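Side-chain contact in LAO/AO transport system kinase (Escherichia coli, PDB 2P67), which belongs to the MeaB-like family of proteins with the P-loop NTPase fold: residues Q26-V31 with A118-P123. Sequence-based numbering, arbitrary orientation.
Sequences QAMTLV and AAFIRP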
ATOM      1  N   GLN A  26      29.418  -6.460 -22.351  1.00 24.54           N
ATOM      2  CA  GLN A  26      30.543  -6.698 -21.451  1.00 25.16           C
ATOM      3  C   GLN A  26      30.328  -6.021 -20.098  1.00 24.01           C
ATOM      4  O   GLN A  26      30.612  -6.591 -19.063  1.00 23.64           O
ATOM      5  CB  GLN A  26      31.818  -6.112 -22.050  1.00 26.24           C
ATOM      6  CG  GLN A  26      32.711  -7.059 -22.801  1.00 31.57           C
ATOM      7  CD  GLN A  26      34.042  -6.358 -23.106  1.00 36.21           C
ATOM      8  OE1 GLN A  26      35.020  -6.505 -22.370  1.00 40.26           O
ATOM      9  NE2 GLN A  26      34.052  -5.538 -24.143  1.00 38.65           N
ATOM     10  N   ALA A  27      29.874  -4.769 -20.126  1.00 23.18           N
ATOM     11  CA  ALA A  27      29.599  -4.012 -18.898  1.00 22.23           C
ATOM     12  C   ALA A  27      28.476  -4.658 -18.068  1.00 21.83           C
ATOM     13  O   ALA A  27      28.551  -4.758 -16.832  1.00 21.48           O
ATOM     14  CB  ALA A  27      29.256  -2.538 -19.260  1.00 21.63           C
ATOM     15  N   MET A  28      27.412  -5.089 -18.740  1.00 22.36           N
ATOM     16  CA  MET A  28      26.345  -5.819 -18.056  1.00 22.38           C
ATOM     17  C   MET A  28      26.880  -7.105 -17.395  1.00 23.49           C
ATOM     18  O   MET A  28      26.607  -7.362 -16.236  1.00 23.71           O
ATOM     19  CB  MET A  28      25.201  -6.133 -19.024  1.00 22.86           C
ATOM     20  CG  MET A  28      24.531  -4.884 -19.609  1.00 21.61           C
ATOM     21  SD  MET A  28      23.005  -5.323 -20.447  1.00 22.74           S
ATOM     22  CE  MET A  28      22.261  -3.677 -20.642  1.00 23.11           C
ATOM     23  N   THR A  29      27.667  -7.890 -18.130  1.00 24.14           N
ATOM     24  CA  THR A  29      28.266  -9.118 -17.576  1.00 25.05           C
ATOM     25  C   THR A  29      29.107  -8.828 -16.339  1.00 25.94           C
ATOM     26  O   THR A  29      28.999  -9.536 -15.322  1.00 26.26           O
ATOM     27  CB  THR A  29      29.063  -9.894 -18.650  1.00 24.89           C
ATOM     28  OG1 THR A  29      28.143 -10.408 -19.616  1.00 27.12           O
ATOM     29  CG2 THR A  29      29.840 -11.084 -18.038  1.00 26.78           C
ATOM     30  N   LEU A  30      29.878  -7.745 -16.400  1.00 26.00           N
ATOM     31  CA  LEU A  30      30.683  -7.294 -15.266  1.00 27.06           C
ATOM     32  C   LEU A  30      29.833  -6.975 -14.047  1.00 27.85           C
ATOM     33  O   LEU A  30      30.163  -7.374 -12.932  1.00 27.57           O
ATOM     34  CB  LEU A  30      31.521  -6.070 -15.669  1.00 26.72           C
ATOM     35  CG  LEU A  30      32.418  -5.444 -14.598  1.00 27.30           C
ATOM     36  CD1 LEU A  30      33.584  -6.365 -14.258  1.00 27.45           C
ATOM     37  CD2 LEU A  30      32.919  -4.085 -15.072  1.00 28.35           C
ATOM     38  N   VAL A  31      28.752  -6.225 -14.267  1.00 28.86           N
ATOM     39  CA  VAL A  31      27.783  -5.880 -13.217  1.00 31.16           C
ATOM     40  C   VAL A  31      27.091  -7.128 -12.630  1.00 32.20           C
ATOM     41  O   VAL A  31      26.690  -7.136 -11.462  1.00 33.31           O
ATOM     42  CB  VAL A  31      26.755  -4.827 -13.759  1.00 31.15           C
ATOM     43  CG1 VAL A  31      25.586  -4.616 -12.797  1.00 32.44           C
ATOM     44  CG2 VAL A  31      27.473  -3.523 -14.047  1.00 30.60           C
ATOM     45  N   ALA A 118      19.440  -1.814 -34.039  1.00 33.48           N
ATOM     46  CA  ALA A 118      19.074  -0.681 -33.189  1.00 32.78           C
ATOM     47  C   ALA A 118      18.345  -1.128 -31.917  1.00 31.85           C
ATOM     48  O   ALA A 118      17.868  -0.291 -31.146  1.00 31.78           O
ATOM     49  CB  ALA A 118      18.235   0.345 -33.982  1.00 33.06           C
ATOM     50  N   ALA A 119      18.261  -2.444 -31.707  1.00 30.64           N
ATOM     51  CA  ALA A 119      17.730  -2.989 -30.451  1.00 29.37           C
ATOM     52  C   ALA A 119      18.803  -3.719 -29.609  1.00 29.07           C
ATOM     53  O   ALA A 119      19.926  -4.003 -30.083  1.00 29.27           O
ATOM     54  CB  ALA A 119      16.525  -3.876 -30.716  1.00 29.05           C
ATOM     55  N   PHE A 120      18.466  -4.000 -28.352  1.00 27.03           N
ATOM     56  CA  PHE A 120      19.376  -4.679 -27.438  1.00 25.87           C
ATOM     57  C   PHE A 120      18.480  -5.354 -26.399  1.00 25.91           C
ATOM     58  O   PHE A 120      17.733  -4.669 -25.702  1.00 24.81           O
ATOM     59  CB  PHE A 120      20.309  -3.649 -26.767  1.00 25.25           C
ATOM     60  CG  PHE A 120      21.451  -4.261 -25.987  1.00 25.72           C
ATOM     61  CD1 PHE A 120      22.715  -4.413 -26.577  1.00 25.31           C
ATOM     62  CD2 PHE A 120      21.273  -4.669 -24.662  1.00 24.91           C
ATOM     63  CE1 PHE A 120      23.788  -4.984 -25.865  1.00 26.53           C
ATOM     64  CE2 PHE A 120      22.334  -5.230 -23.937  1.00 25.60           C
ATOM     65  CZ  PHE A 120      23.608  -5.395 -24.554  1.00 25.41           C
ATOM     66  N   ILE A 121      18.566  -6.677 -26.289  1.00 25.62           N
ATOM     67  CA  ILE A 121      17.726  -7.437 -25.356  1.00 25.77           C
ATOM     68  C   ILE A 121      18.575  -8.173 -24.303  1.00 25.81           C
ATOM     69  O   ILE A 121      19.493  -8.911 -24.666  1.00 25.76           O
ATOM     70  CB  ILE A 121      16.824  -8.468 -26.119  1.00 26.18           C
ATOM     71  CG1 ILE A 121      16.023  -7.788 -27.232  1.00 26.62           C
ATOM     72  CG2 ILE A 121      15.903  -9.207 -25.137  1.00 24.98           C
ATOM     73  CD1 ILE A 121      15.633  -8.726 -28.375  1.00 29.24           C
ATOM     74  N   ARG A 122      18.269  -7.987 -23.016  1.00 25.12           N
ATOM     75  CA  ARG A 122      19.029  -8.638 -21.939  1.00 25.21           C
ATOM     76  C   ARG A 122      18.105  -9.172 -20.838  1.00 25.74           C
ATOM     77  O   ARG A 122      17.270  -8.425 -20.329  1.00 25.68           O
ATOM     78  CB  ARG A 122      20.038  -7.645 -21.340  1.00 24.89           C
ATOM     79  CG  ARG A 122      21.038  -8.260 -20.361  1.00 23.55           C
ATOM     80  CD  ARG A 122      22.142  -9.043 -21.087  1.00 23.29           C
ATOM     81  NE  ARG A 122      23.105  -9.553 -20.111  1.00 22.72           N
ATOM     82  CZ  ARG A 122      24.431  -9.547 -20.271  1.00 25.14           C
ATOM     83  NH1 ARG A 122      25.193 -10.025 -19.295  1.00 24.89           N
ATOM     84  NH2 ARG A 122      25.001  -9.048 -21.379  1.00 23.17           N
ATOM     85  N   PRO A 123      18.248 -10.463 -20.464  1.00 26.71           N
ATOM     86  CA  PRO A 123      17.471 -11.041 -19.363  1.00 27.17           C
ATOM     87  C   PRO A 123      18.062 -10.749 -17.983  1.00 27.83           C
ATOM     88  O   PRO A 123      19.290 -10.653 -17.813  1.00 28.31           O
ATOM     89  CB  PRO A 123      17.515 -12.544 -19.669  1.00 27.33           C
ATOM     90  CG  PRO A 123      18.913 -12.707 -20.271  1.00 27.38           C
ATOM     91  CD  PRO A 123      19.113 -11.476 -21.111  1.00 27.08           C
TER
HETATM   92  O   HOH W   1      27.731 -10.472 -22.209  1.00 38.34           O
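Arg122 reaches from its strand to the helix and gives NH1 to Thr29 OG1, a nearly straight hydrogen bond (3.0 Å, 169°) with the hydroxyl oxygen close to the guanidinium plane. A water ties the same two side chains together a second time, 2.6 Å from Thr29 OG1 and accepting from Arg122 NH2. The charge has its main partner one turn on in the helix, where Glu32 forms a salt bridge with NH1; NH2 adds a weak bond to the carbonyl oxygen of Ala25. Strand 119-124 is an outermost strand, within this chain, of the parallel sheet in this P-loop NTPase fold, so the contact lays helix 21-32 beside the sheet's margin; the axes of segments 26-31 and 119-123 approach to 11.1 Å and run 14° from parallel. Packing without hydrogen bonds centres on Met28, whose CB sits over one face of the Arg122 guanidinium, 3.7 Å from Arg122 CZ. Extended beyond CG (chi2 -168°), the thioether runs back along the arginine's aliphatic part, with SD 3.5 Å from Arg122 CG. The same sulfur meets the Phe120 ring at its edge, a Met-aromatic contact with SD 3.6 Å from CE2, while Leu143 and Cys144 of helix 133-146 also pack against Met28.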